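Local coordinates for D-2-hydroxyacid dehydrogensase protein (Ketogulonicigenium vulgare, PDB 4LSW) that probably catalyses the NAD(P)-dependent interconversion of D-2-hydroxyacids and 2-oxoacids, as in other D-isomer specific 2-hydroxyacid dehydrogenases, at residues Ile6-Pro11 with Trp15-Leu20; Leu113-Gly118 with Glu226-Asn231; Ile238-Leu243 with Val259-Pro264. All coordinates share one frame; numbering follows the deposited sequence.

Interaction 1 of 3, residues Ile6-Pro11 with Trp15-Leu20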
ATOM      1  N   ILE A   6     -12.800  15.776  19.026  1.00 11.52           N
ATOM      2  CA  ILE A   6     -11.902  14.756  18.510  1.00 10.65           C
ATOM      3  C   ILE A   6     -10.466  15.275  18.435  1.00  9.56           C
ATOM      4  O   ILE A   6     -10.224  16.483  18.369  1.00  9.58           O
ATOM      5  CB  ILE A   6     -12.368  14.233  17.137  1.00 10.25           C
ATOM      6  CG1 ILE A   6     -12.137  15.264  16.039  1.00 12.55           C
ATOM      7  CG2 ILE A   6     -13.841  13.839  17.174  1.00 13.11           C
ATOM      8  CD1 ILE A   6     -12.524  14.734  14.678  1.00 17.13           C
ATOM      9  N   LEU A   7      -9.515  14.353  18.485  1.00  8.72           N
ATOM     10  CA  LEU A   7      -8.105  14.701  18.417  1.00  8.55           C
ATOM     11  C   LEU A   7      -7.541  14.182  17.099  1.00  8.17           C
ATOM     12  O   LEU A   7      -7.609  12.983  16.815  1.00 10.72           O
ATOM     13  CB  LEU A   7      -7.359  14.090  19.608  1.00 10.28           C
ATOM     14  CG  LEU A   7      -5.889  14.473  19.848  1.00  8.81           C
ATOM     15  CD1 LEU A   7      -5.744  15.931  20.246  1.00 11.91           C
ATOM     16  CD2 LEU A   7      -5.307  13.583  20.934  1.00 10.73           C
ATOM     17  N   GLN A   8      -7.012  15.090  16.285  1.00  9.67           N
ATOM     18  CA  GLN A   8      -6.484  14.728  14.968  1.00  9.40           C
ATOM     19  C   GLN A   8      -4.956  14.736  15.016  1.00 10.53           C
ATOM     20  O   GLN A   8      -4.347  15.732  15.405  1.00 10.47           O
ATOM     21  CB  GLN A   8      -6.994  15.707  13.913  1.00 10.41           C
ATOM     22  CG  GLN A   8      -6.564  15.365  12.488  1.00 10.67           C
ATOM     23  CD  GLN A   8      -7.153  16.311  11.470  1.00 13.08           C
ATOM     24  OE1 GLN A   8      -8.269  16.804  11.639  1.00 15.14           O
ATOM     25  NE2 GLN A   8      -6.401  16.584  10.409  1.00 11.51           N
ATOM     26  N   LEU A   9      -4.335  13.623  14.632  1.00  9.91           N
ATOM     27  CA  LEU A   9      -2.896  13.467  14.856  1.00 11.60           C
ATOM     28  C   LEU A   9      -2.007  13.934  13.700  1.00 12.40           C
ATOM     29  O   LEU A   9      -0.837  14.242  13.916  1.00 12.51           O
ATOM     30  CB  LEU A   9      -2.565  12.023  15.227  1.00  9.21           C
ATOM     31  CG  LEU A   9      -3.311  11.415  16.410  1.00 12.71           C
ATOM     32  CD1 LEU A   9      -2.675  10.084  16.773  1.00 13.90           C
ATOM     33  CD2 LEU A   9      -3.321  12.360  17.608  1.00 12.86           C
ATOM     34  N   GLY A  10      -2.561  13.984  12.493  1.00 10.06           N
ATOM     35  CA  GLY A  10      -1.831  14.462  11.332  1.00 14.20           C
ATOM     36  C   GLY A  10      -2.762  15.121  10.334  1.00 13.57           C
ATOM     37  O   GLY A  10      -3.970  14.926  10.388  1.00 11.21           O
ATOM     38  N   PRO A  11      -2.205  15.919   9.415  1.00 16.37           N
ATOM     39  CA  PRO A  11      -3.036  16.628   8.430  1.00 15.94           C
ATOM     40  C   PRO A  11      -3.784  15.712   7.458  1.00 16.81           C
ATOM     41  O   PRO A  11      -3.329  14.601   7.167  1.00 20.22           O
ATOM     42  CB  PRO A  11      -2.012  17.480   7.654  1.00 15.84           C
ATOM     43  CG  PRO A  11      -0.691  16.796   7.883  1.00 22.77           C
ATOM     44  CD  PRO A  11      -0.774  16.236   9.270  1.00 19.86           C
ATOM     45  N   TRP A  15     -10.424  18.616   1.466  1.00 14.19           N
ATOM     46  CA  TRP A  15     -11.758  18.081   1.206  1.00 15.74           C
ATOM     47  C   TRP A  15     -12.269  17.165   2.333  1.00 13.37           C
ATOM     48  O   TRP A  15     -13.466  16.857   2.408  1.00 15.76           O
ATOM     49  CB  TRP A  15     -11.853  17.417  -0.183  1.00 17.17           C
ATOM     50  CG  TRP A  15     -10.853  16.340  -0.480  1.00 16.55           C
ATOM     51  CD1 TRP A  15     -10.613  15.216   0.255  1.00 17.58           C
ATOM     52  CD2 TRP A  15     -10.004  16.256  -1.632  1.00 17.18           C
ATOM     53  NE1 TRP A  15      -9.645  14.454  -0.353  1.00 17.57           N
ATOM     54  CE2 TRP A  15      -9.257  15.068  -1.515  1.00 16.85           C
ATOM     55  CE3 TRP A  15      -9.796  17.075  -2.747  1.00 18.95           C
ATOM     56  CZ2 TRP A  15      -8.314  14.678  -2.473  1.00 18.68           C
ATOM     57  CZ3 TRP A  15      -8.857  16.689  -3.695  1.00 21.35           C
ATOM     58  CH2 TRP A  15      -8.130  15.501  -3.552  1.00 21.72           C
ATOM     59  N   ASP A  16     -11.357  16.752   3.214  1.00 13.92           N
ATOM     60  CA  ASP A  16     -11.735  16.062   4.443  1.00 12.85           C
ATOM     61  C   ASP A  16     -11.718  17.008   5.636  1.00 11.57           C
ATOM     62  O   ASP A  16     -12.584  16.936   6.509  1.00 12.73           O
ATOM     63  CB  ASP A  16     -10.780  14.896   4.716  1.00 13.59           C
ATOM     64  CG  ASP A  16     -10.865  13.821   3.664  1.00 13.33           C
ATOM     65  OD1 ASP A  16     -11.998  13.491   3.263  1.00 15.33           O
ATOM     66  OD2 ASP A  16      -9.798  13.316   3.263  1.00 14.25           O
ATOM     67  N   GLN A  17     -10.720  17.881   5.668  1.00 13.24           N
ATOM     68  CA  GLN A  17     -10.559  18.788   6.800  1.00 14.26           C
ATOM     69  C   GLN A  17     -11.773  19.698   6.977  1.00 16.03           C
ATOM     70  O   GLN A  17     -12.286  19.863   8.090  1.00 14.24           O
ATOM     71  CB  GLN A  17      -9.299  19.627   6.643  1.00 13.72           C
ATOM     72  CG  GLN A  17      -8.874  20.321   7.919  1.00 13.44           C
ATOM     73  CD  GLN A  17      -8.365  19.347   8.944  1.00 14.83           C
ATOM     74  OE1 GLN A  17      -7.397  18.628   8.696  1.00 15.92           O
ATOM     75  NE2 GLN A  17      -9.013  19.305  10.100  1.00 15.16           N
ATOM     76  N   GLU A  18     -12.251  20.271   5.880  1.00 13.21           N
ATOM     77  CA  GLU A  18     -13.403  21.160   5.964  1.00 14.74           C
ATOM     78  C   GLU A  18     -14.643  20.491   6.575  1.00 12.49           C
ATOM     79  O   GLU A  18     -15.209  21.023   7.528  1.00 14.61           O
ATOM     80  CB  GLU A  18     -13.697  21.812   4.605  1.00 18.08           C
ATOM     81  CG  GLU A  18     -12.592  22.750   4.142  1.00 21.17           C
ATOM     82  CD  GLU A  18     -12.669  23.069   2.663  1.00 31.76           C
ATOM     83  OE1 GLU A  18     -13.795  23.190   2.138  1.00 35.02           O
ATOM     84  OE2 GLU A  18     -11.600  23.195   2.031  1.00 38.00           O
ATOM     85  N   PRO A  19     -15.063  19.310   6.064  1.00 11.00           N
ATOM     86  CA  PRO A  19     -16.257  18.730   6.701  1.00 11.41           C
ATOM     87  C   PRO A  19     -16.009  18.183   8.105  1.00 13.81           C
ATOM     88  O   PRO A  19     -16.942  18.108   8.911  1.00 14.83           O
ATOM     89  CB  PRO A  19     -16.661  17.595   5.750  1.00 14.43           C
ATOM     90  CG  PRO A  19     -15.457  17.321   4.931  1.00 13.54           C
ATOM     91  CD  PRO A  19     -14.721  18.610   4.811  1.00 13.97           C
ATOM     92  N   LEU A  20     -14.773  17.800   8.395  1.00 11.76           N
ATOM     93  CA  LEU A  20     -14.425  17.401   9.756  1.00 12.67           C
ATOM     94  C   LEU A  20     -14.597  18.569  10.724  1.00 12.01           C
ATOM     95  O   LEU A  20     -15.212  18.420  11.786  1.00 12.30           O
ATOM     96  CB  LEU A  20     -12.993  16.857   9.822  1.00 12.67           C
ATOM     97  CG  LEU A  20     -12.785  15.393   9.421  1.00 14.24           C
ATOM     98  CD1 LEU A  20     -11.310  15.097   9.216  1.00 12.63           C
ATOM     99  CD2 LEU A  20     -13.367  14.482  10.483  1.00 12.59           C
TER

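Interaction 2 of 3, residues Leu113-Gly118 with Glu226-Asn231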
ATOM      1  N   LEU A 113       3.858  -3.041 -17.644  1.00  5.61           N
ATOM      2  CA  LEU A 113       3.834  -2.671 -19.050  1.00  6.32           C
ATOM      3  C   LEU A 113       4.888  -1.617 -19.366  1.00  5.07           C
ATOM      4  O   LEU A 113       5.605  -1.727 -20.358  1.00  7.40           O
ATOM      5  CB  LEU A 113       2.445  -2.155 -19.440  1.00  4.78           C
ATOM      6  CG  LEU A 113       1.353  -3.224 -19.543  1.00  5.10           C
ATOM      7  CD1 LEU A 113      -0.003  -2.562 -19.398  1.00  6.03           C
ATOM      8  CD2 LEU A 113       1.468  -3.932 -20.881  1.00  9.13           C
ATOM      9  N   ALA A 114       4.975  -0.597 -18.519  1.00  4.99           N
ATOM     10  CA  ALA A 114       5.928   0.488 -18.736  1.00  7.06           C
ATOM     11  C   ALA A 114       7.378   0.008 -18.722  1.00  5.92           C
ATOM     12  O   ALA A 114       8.175   0.437 -19.546  1.00  9.87           O
ATOM     13  CB  ALA A 114       5.721   1.599 -17.718  1.00  8.20           C
ATOM     14  N   GLN A 115       7.714  -0.886 -17.794  1.00  6.59           N
ATOM     15  CA  GLN A 115       9.070  -1.403 -17.725  1.00  8.00           C
ATOM     16  C   GLN A 115       9.347  -2.354 -18.877  1.00  6.55           C
ATOM     17  O   GLN A 115      10.378  -2.250 -19.548  1.00  9.06           O
ATOM     18  CB  GLN A 115       9.313  -2.096 -16.381  1.00  6.46           C
ATOM     19  CG  GLN A 115      10.750  -2.577 -16.201  1.00  8.63           C
ATOM     20  CD  GLN A 115      11.772  -1.468 -16.341  1.00 12.53           C
ATOM     21  OE1 GLN A 115      11.519  -0.317 -15.978  1.00 14.67           O
ATOM     22  NE2 GLN A 115      12.937  -1.809 -16.877  1.00 14.67           N
ATOM     23  N   SER A 116       8.420  -3.275 -19.134  1.00  5.80           N
ATOM     24  CA  SER A 116       8.634  -4.248 -20.193  1.00  6.54           C
ATOM     25  C   SER A 116       8.782  -3.597 -21.569  1.00  6.19           C
ATOM     26  O   SER A 116       9.620  -4.008 -22.372  1.00  8.73           O
ATOM     27  CB  SER A 116       7.523  -5.289 -20.210  1.00  6.58           C
ATOM     28  OG  SER A 116       7.945  -6.432 -20.928  1.00  7.92           O
ATOM     29  N   ARG A 117       7.964  -2.583 -21.838  1.00  5.73           N
ATOM     30  CA  ARG A 117       7.980  -1.929 -23.151  1.00  5.24           C
ATOM     31  C   ARG A 117       8.860  -0.678 -23.187  1.00  8.66           C
ATOM     32  O   ARG A 117       8.880   0.030 -24.200  1.00  8.07           O
ATOM     33  CB  ARG A 117       6.550  -1.590 -23.596  1.00  5.84           C
ATOM     34  CG  ARG A 117       5.632  -2.817 -23.715  1.00  5.76           C
ATOM     35  CD  ARG A 117       6.130  -3.781 -24.795  1.00  6.66           C
ATOM     36  NE  ARG A 117       6.160  -3.100 -26.085  1.00  6.68           N
ATOM     37  CZ  ARG A 117       5.125  -3.052 -26.917  1.00  9.42           C
ATOM     38  NH1 ARG A 117       3.998  -3.680 -26.608  1.00  5.57           N
ATOM     39  NH2 ARG A 117       5.211  -2.386 -28.064  1.00  8.21           N
ATOM     40  N   GLY A 118       9.604  -0.433 -22.103  1.00  9.21           N
ATOM     41  CA  GLY A 118      10.531   0.689 -22.019  1.00  9.76           C
ATOM     42  C   GLY A 118       9.906   2.046 -22.287  1.00 11.30           C
ATOM     43  O   GLY A 118      10.476   2.876 -22.999  1.00 12.68           O
ATOM     44  N   GLU A 226      15.751 -12.814 -16.998  1.00  8.96           N
ATOM     45  CA  GLU A 226      14.806 -12.118 -17.856  1.00  8.47           C
ATOM     46  C   GLU A 226      13.448 -11.991 -17.189  1.00 10.98           C
ATOM     47  O   GLU A 226      12.441 -11.736 -17.853  1.00 11.45           O
ATOM     48  CB  GLU A 226      14.712 -12.807 -19.215  1.00 10.99           C
ATOM     49  CG  GLU A 226      16.056 -12.771 -19.943  1.00 10.89           C
ATOM     50  CD  GLU A 226      16.019 -13.312 -21.354  1.00 19.61           C
ATOM     51  OE1 GLU A 226      14.917 -13.500 -21.910  1.00 21.12           O
ATOM     52  OE2 GLU A 226      17.113 -13.547 -21.911  1.00 29.95           O
ATOM     53  N   GLY A 227      13.421 -12.174 -15.874  1.00  7.27           N
ATOM     54  CA  GLY A 227      12.214 -11.967 -15.113  1.00  7.43           C
ATOM     55  C   GLY A 227      12.147 -10.556 -14.584  1.00  5.80           C
ATOM     56  O   GLY A 227      13.156  -9.851 -14.511  1.00  7.90           O
ATOM     57  N   MET A 228      10.940 -10.144 -14.206  1.00  5.13           N
ATOM     58  CA  MET A 228      10.686  -8.814 -13.694  1.00  5.85           C
ATOM     59  C   MET A 228       9.911  -8.901 -12.385  1.00  6.25           C
ATOM     60  O   MET A 228       8.909  -9.615 -12.293  1.00  6.24           O
ATOM     61  CB  MET A 228       9.881  -8.010 -14.718  1.00  7.02           C
ATOM     62  CG  MET A 228       9.535  -6.633 -14.217  1.00  4.52           C
ATOM     63  SD  MET A 228       8.398  -5.732 -15.281  1.00  7.82           S
ATOM     64  CE  MET A 228       9.276  -5.849 -16.823  1.00  8.61           C
ATOM     65  N   LEU A 229      10.378  -8.172 -11.377  1.00  6.14           N
ATOM     66  CA  LEU A 229       9.702  -8.089 -10.094  1.00  5.57           C
ATOM     67  C   LEU A 229       8.927  -6.778 -10.008  1.00  7.30           C
ATOM     68  O   LEU A 229       9.497  -5.711 -10.246  1.00  7.65           O
ATOM     69  CB  LEU A 229      10.736  -8.150  -8.962  1.00  6.84           C
ATOM     70  CG  LEU A 229      10.161  -8.193  -7.543  1.00  8.90           C
ATOM     71  CD1 LEU A 229       9.497  -9.541  -7.246  1.00 11.33           C
ATOM     72  CD2 LEU A 229      11.252  -7.874  -6.513  1.00 12.02           C
ATOM     73  N   ILE A 230       7.632  -6.852  -9.697  1.00  4.74           N
ATOM     74  CA  ILE A 230       6.832  -5.643  -9.527  1.00  5.54           C
ATOM     75  C   ILE A 230       6.326  -5.587  -8.103  1.00  6.39           C
ATOM     76  O   ILE A 230       5.609  -6.478  -7.675  1.00  5.93           O
ATOM     77  CB  ILE A 230       5.618  -5.593 -10.494  1.00  4.27           C
ATOM     78  CG1 ILE A 230       6.076  -5.697 -11.954  1.00  6.15           C
ATOM     79  CG2 ILE A 230       4.806  -4.315 -10.273  1.00  6.69           C
ATOM     80  CD1 ILE A 230       6.004  -7.113 -12.528  1.00  6.95           C
ATOM     81  N   ASN A 231       6.715  -4.559  -7.356  1.00  5.57           N
ATOM     82  CA  ASN A 231       6.259  -4.441  -5.987  1.00  5.99           C
ATOM     83  C   ASN A 231       5.366  -3.242  -5.731  1.00  8.37           C
ATOM     84  O   ASN A 231       5.793  -2.092  -5.920  1.00  9.36           O
ATOM     85  CB  ASN A 231       7.414  -4.423  -4.989  1.00  7.53           C
ATOM     86  CG  ASN A 231       6.920  -4.533  -3.583  1.00  8.26           C
ATOM     87  OD1 ASN A 231       5.802  -4.999  -3.342  1.00  7.82           O
ATOM     88  ND2 ASN A 231       7.727  -4.076  -2.632  1.00 13.32           N
TER

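Interaction 3 of 3, residues Ile238-Leu243 with Val259-Pro264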
ATOM      1  N   ILE A 238      10.426  -7.687   0.918  1.00 15.53           N
ATOM      2  CA  ILE A 238      11.525  -7.898  -0.021  1.00 11.42           C
ATOM      3  C   ILE A 238      12.874  -7.575   0.625  1.00 13.70           C
ATOM      4  O   ILE A 238      13.034  -6.546   1.287  1.00 14.10           O
ATOM      5  CB  ILE A 238      11.334  -7.080  -1.303  1.00 13.93           C
ATOM      6  CG1 ILE A 238      10.014  -7.478  -1.973  1.00 18.53           C
ATOM      7  CG2 ILE A 238      12.496  -7.291  -2.266  1.00 14.67           C
ATOM      8  CD1 ILE A 238       9.731  -6.734  -3.253  1.00 19.17           C
ATOM      9  N   ASP A 239      13.832  -8.480   0.438  1.00 11.41           N
ATOM     10  CA  ASP A 239      15.207  -8.246   0.865  1.00 11.96           C
ATOM     11  C   ASP A 239      15.847  -7.293  -0.150  1.00  9.84           C
ATOM     12  O   ASP A 239      16.252  -7.709  -1.239  1.00 10.44           O
ATOM     13  CB  ASP A 239      15.963  -9.580   0.917  1.00 11.46           C
ATOM     14  CG  ASP A 239      17.392  -9.444   1.439  1.00 12.29           C
ATOM     15  OD1 ASP A 239      17.985  -8.356   1.345  1.00 13.68           O
ATOM     16  OD2 ASP A 239      17.921 -10.463   1.931  1.00 15.40           O
ATOM     17  N   GLU A 240      15.933  -6.013   0.198  1.00 12.82           N
ATOM     18  CA  GLU A 240      16.466  -5.009  -0.728  1.00 11.60           C
ATOM     19  C   GLU A 240      17.945  -5.184  -1.064  1.00  9.47           C
ATOM     20  O   GLU A 240      18.365  -4.892  -2.180  1.00 10.36           O
ATOM     21  CB  GLU A 240      16.198  -3.578  -0.234  1.00 12.72           C
ATOM     22  CG  GLU A 240      14.719  -3.197  -0.232  1.00 14.06           C
ATOM     23  CD  GLU A 240      14.483  -1.705  -0.073  1.00 17.35           C
ATOM     24  OE1 GLU A 240      15.459  -0.931   0.052  1.00 17.86           O
ATOM     25  OE2 GLU A 240      13.303  -1.305  -0.081  1.00 16.48           O
ATOM     26  N   GLU A 241      18.738  -5.653  -0.102  1.00 11.78           N
ATOM     27  CA  GLU A 241      20.141  -5.943  -0.381  1.00 11.80           C
ATOM     28  C   GLU A 241      20.288  -7.067  -1.400  1.00  9.38           C
ATOM     29  O   GLU A 241      21.100  -6.979  -2.325  1.00 10.49           O
ATOM     30  CB  GLU A 241      20.877  -6.312   0.908  1.00 13.48           C
ATOM     31  CG  GLU A 241      21.114  -5.135   1.850  1.00 18.53           C
ATOM     32  CD  GLU A 241      22.066  -4.082   1.289  1.00 17.90           C
ATOM     33  OE1 GLU A 241      22.821  -4.372   0.339  1.00 19.49           O
ATOM     34  OE2 GLU A 241      22.051  -2.954   1.812  1.00 23.73           O
ATOM     35  N   ALA A 242      19.474  -8.110  -1.245  1.00 11.85           N
ATOM     36  CA  ALA A 242      19.469  -9.208  -2.205  1.00  8.18           C
ATOM     37  C   ALA A 242      18.954  -8.728  -3.560  1.00  8.12           C
ATOM     38  O   ALA A 242      19.446  -9.170  -4.599  1.00  8.55           O
ATOM     39  CB  ALA A 242      18.628 -10.351  -1.708  1.00 10.09           C
ATOM     40  N   LEU A 243      17.961  -7.836  -3.536  1.00  9.44           N
ATOM     41  CA  LEU A 243      17.354  -7.336  -4.765  1.00 10.85           C
ATOM     42  C   LEU A 243      18.349  -6.480  -5.543  1.00  7.11           C
ATOM     43  O   LEU A 243      18.541  -6.659  -6.748  1.00  9.48           O
ATOM     44  CB  LEU A 243      16.090  -6.534  -4.438  1.00  7.44           C
ATOM     45  CG  LEU A 243      15.370  -5.864  -5.617  1.00  9.75           C
ATOM     46  CD1 LEU A 243      15.045  -6.895  -6.673  1.00 12.52           C
ATOM     47  CD2 LEU A 243      14.107  -5.181  -5.136  1.00  9.05           C
ATOM     48  N   VAL A 259       7.285   1.009  -3.701  1.00  9.21           N
ATOM     49  CA  VAL A 259       7.485   1.129  -2.265  1.00 10.21           C
ATOM     50  C   VAL A 259       8.925   0.765  -1.929  1.00 10.73           C
ATOM     51  O   VAL A 259       9.532  -0.080  -2.596  1.00 12.41           O
ATOM     52  CB  VAL A 259       6.542   0.203  -1.521  1.00 11.22           C
ATOM     53  CG1 VAL A 259       6.856  -1.187  -1.906  1.00 15.18           C
ATOM     54  CG2 VAL A 259       6.637   0.395  -0.006  1.00 15.01           C
ATOM     55  N   PHE A 260       9.476   1.432  -0.917  1.00 12.34           N
ATOM     56  CA  PHE A 260      10.889   1.269  -0.575  1.00 13.85           C
ATOM     57  C   PHE A 260      11.095   1.388   0.929  1.00 12.57           C
ATOM     58  O   PHE A 260      10.379   2.125   1.601  1.00 15.41           O
ATOM     59  CB  PHE A 260      11.738   2.359  -1.233  1.00 12.35           C
ATOM     60  CG  PHE A 260      11.534   2.512  -2.717  1.00 11.29           C
ATOM     61  CD1 PHE A 260      10.475   3.265  -3.211  1.00 12.39           C
ATOM     62  CD2 PHE A 260      12.430   1.954  -3.613  1.00 11.24           C
ATOM     63  CE1 PHE A 260      10.300   3.418  -4.580  1.00 11.79           C
ATOM     64  CE2 PHE A 260      12.268   2.108  -4.980  1.00 10.75           C
ATOM     65  CZ  PHE A 260      11.191   2.850  -5.464  1.00 10.99           C
ATOM     66  N   GLU A 261      12.087   0.672   1.456  1.00 13.31           N
ATOM     67  CA  GLU A 261      12.478   0.856   2.850  1.00 14.86           C
ATOM     68  C   GLU A 261      12.950   2.292   3.044  1.00 12.87           C
ATOM     69  O   GLU A 261      13.730   2.809   2.241  1.00 13.88           O
ATOM     70  CB  GLU A 261      13.598  -0.118   3.237  1.00 15.92           C
ATOM     71  CG  GLU A 261      13.163  -1.572   3.379  1.00 15.59           C
ATOM     72  CD  GLU A 261      12.318  -1.850   4.612  1.00 20.04           C
ATOM     73  OE1 GLU A 261      12.137  -0.948   5.461  1.00 25.15           O
ATOM     74  OE2 GLU A 261      11.826  -2.989   4.735  1.00 20.76           O
ATOM     75  N   GLY A 262      12.446   2.942   4.090  1.00 15.68           N
ATOM     76  CA  GLY A 262      12.859   4.299   4.405  1.00 19.56           C
ATOM     77  C   GLY A 262      12.390   5.392   3.453  1.00 21.08           C
ATOM     78  O   GLY A 262      12.905   6.510   3.492  1.00 18.17           O
ATOM     79  N   GLU A 263      11.419   5.072   2.600  1.00 17.34           N
ATOM     80  CA  GLU A 263      10.844   6.055   1.687  1.00 14.39           C
ATOM     81  C   GLU A 263      10.347   7.276   2.453  1.00 13.59           C
ATOM     82  O   GLU A 263       9.897   7.157   3.595  1.00 17.37           O
ATOM     83  CB  GLU A 263       9.695   5.433   0.883  1.00 15.01           C
ATOM     84  CG  GLU A 263       8.519   5.003   1.735  1.00 14.20           C
ATOM     85  CD  GLU A 263       7.426   4.329   0.937  1.00 15.02           C
ATOM     86  OE1 GLU A 263       7.737   3.757  -0.127  1.00 14.06           O
ATOM     87  OE2 GLU A 263       6.264   4.375   1.385  1.00 16.22           O
ATOM     88  N   PRO A 264      10.414   8.459   1.825  1.00 15.13           N
ATOM     89  CA  PRO A 264      10.827   8.762   0.448  1.00 14.02           C
ATOM     90  C   PRO A 264      12.344   8.771   0.252  1.00 13.75           C
ATOM     91  O   PRO A 264      12.813   8.979  -0.869  1.00 17.13           O
ATOM     92  CB  PRO A 264      10.278  10.179   0.242  1.00 15.77           C
ATOM     93  CG  PRO A 264      10.397  10.783   1.604  1.00 17.82           C
ATOM     94  CD  PRO A 264      10.015   9.679   2.553  1.00 18.83           C
TER
HETATM   95  O   HOH W   1      13.013  -4.959   3.446  1.00 25.22           O
HETATM   96  O   HOH W   2      14.995   1.751  -0.135  1.00 15.28           O

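Interaction 1 of 3, residues Ile6-Pro11 with Trp15-Leu20
In the first beta-alpha-beta unit of the chain, Gln8 of strand 5-8 meets Gln17 of helix 14-23 amide to amide. The two side chains come from opposite directions and their amide planes lie 14° apart, nearly coplanar, with the N-H of each facing the C=O of the other. Gln8 NE2 gives a bond of 2.8 Å to Gln17 OE1, in the carbonyl plane and on a lone pair. Gln17 NE2 returns one of 3.0 Å to Gln8 OE1, tilted slightly from the carbonyl plane. Gln8 NE2 also donates to Gly10 O at 2.9 Å, and this second bond helps fix which way round the amide sits. The Gln8 chain is extended from the strand, whereas Gln17 bends at chi2 (70°) to bring its end across. The axes of 6-8 and 15-20 come within 12.4 Å at 159°, nearly antiparallel, as for a crossover helix on its way to the parallel strand 25-28. An alanine in place of Gln8 would probably leave the buried amide of Gln17 without its two-way mate and Gly10 O without this donor. Leu20 lies beside the amides: its CD1 is 4.2 Å from Gln8 OE1, and its CD2 makes the apolar contact, 4.3 Å from Ile6 CD1. Helix 287-306 also packs on Leu20, through Leu301 and Arg298.

Interaction 2 of 3, residues Leu113-Gly118 with Glu226-Asn231
A single methionine side chain makes the whole cross-contact here: Met228 reaches from strand 228-231 to the last turn of helix 101-116, and its methyl touches a backbone nitrogen. Met228 CE lies 3.6 Å from Ser116 N and equally 3.6 Å from Gln115 CG. The sulfur is a little farther back, with Met228 SD 3.9 Å from Gln115 CB. Ser116 adds its CB at 3.9 Å from Met228 CE. The contact is van der Waals packing in a buried place. Met228 leaves the strand with CG anti to the backbone N (chi1 178°) and runs extended through chi2. It then turns at chi3 (-54°), which lays the methyl against the helix. Gln115 bends at chi2, and its amide end leads away from the strand. It therefore meets the methionine with the aliphatic CB and CG. Ser116 turns its polar end to another partner, its OG bonding to the backbone O of Arg141. The helix stops just beyond in a Schellman motif. Gly118, with positive phi, is its C-prime residue. Gly118 N reaches Gln115 O at 3.2 Å, and the N of the next residue bonds to Ala114 O. The strand belongs to the parallel sheet of the Rossmann-type NAD-binding domain. It lies between strands 200-203 and 254-257, whose Phe200 and Ser254 also touch Met228. Phe200 touches Ser116 and Ser254 touches Gln115, so the end of helix 101-116 packs on three adjacent strands, 200-203, 228-231 and 254-257.

Interaction 3 of 3, residues Ile238-Leu243 with Val259-Pro264
The start of helix 240-249 faces a loop that makes a type II beta turn from Phe260 to Glu263, the nearest CA pair being Glu240 and Glu261 at 7.9 Å. Both belong to the Rossmann-type NAD-binding domain: the helix follows strand 228-231, and the loop follows the next strand, 254-257. Asp239 is the N-cap, its OD1 accepting from Ala242 N. Gly262 takes positive phi in the turn, and Glu263 OE1 accepts from Phe260 N at 3.0 Å. Glu240 carries the contact. Its CG is anti to the carbonyl carbon (chi1 -67°), and the extended chain takes the carboxylate out to the loop. There Glu240 OE2 accepts from Glu261 N at 2.8 Å, a nearly straight bond (175°) on the syn side and 29° out of the carboxylate plane. Glu240 OE2 also lies 3.6 Å from Phe260 CA. Glu261 bends at chi2 and crosses Glu240 aslant, its CG 3.5 Å from Glu240 OE2. The two carboxylate planes are steeply inclined. Glu240 OE2 and Glu261 OE2 stay 5.3 Å apart, and the N-H and water bonds probably ease the repulsion between them. One water lies within hydrogen-bonding distance of Ile238 O and Glu261 OE2. Another donates to Glu240 OE1 at 2.7 Å and to Glu261 O at 2.9 Å, so both Glu240 oxygens are tied to the backbone of Glu261.

How the interactions relate
Interactions 1 and 2 are buried, whereas interaction 3 is partly open and uses water. Their chemistry differs accordingly. Interaction 1 pairs neutral amides beside aliphatic groups, interaction 2 is methionine packing, and interaction 3 sets a carboxylate on a backbone N-H. Interaction 1 lies in the six-stranded sheet domain, its centre about 39 Å from that of interaction 2 and about 31 Å from that of interaction 3. Interactions 2 and 3 share the Rossmann-type domain, with centres about 17 Å apart. They touch directly: strand 228-231 of interaction 2 packs against residues of interaction 3, with Leu229 CD2 on Ile238 CD1 at 3.8 Å and on Leu243 CD1 at 3.9 Å.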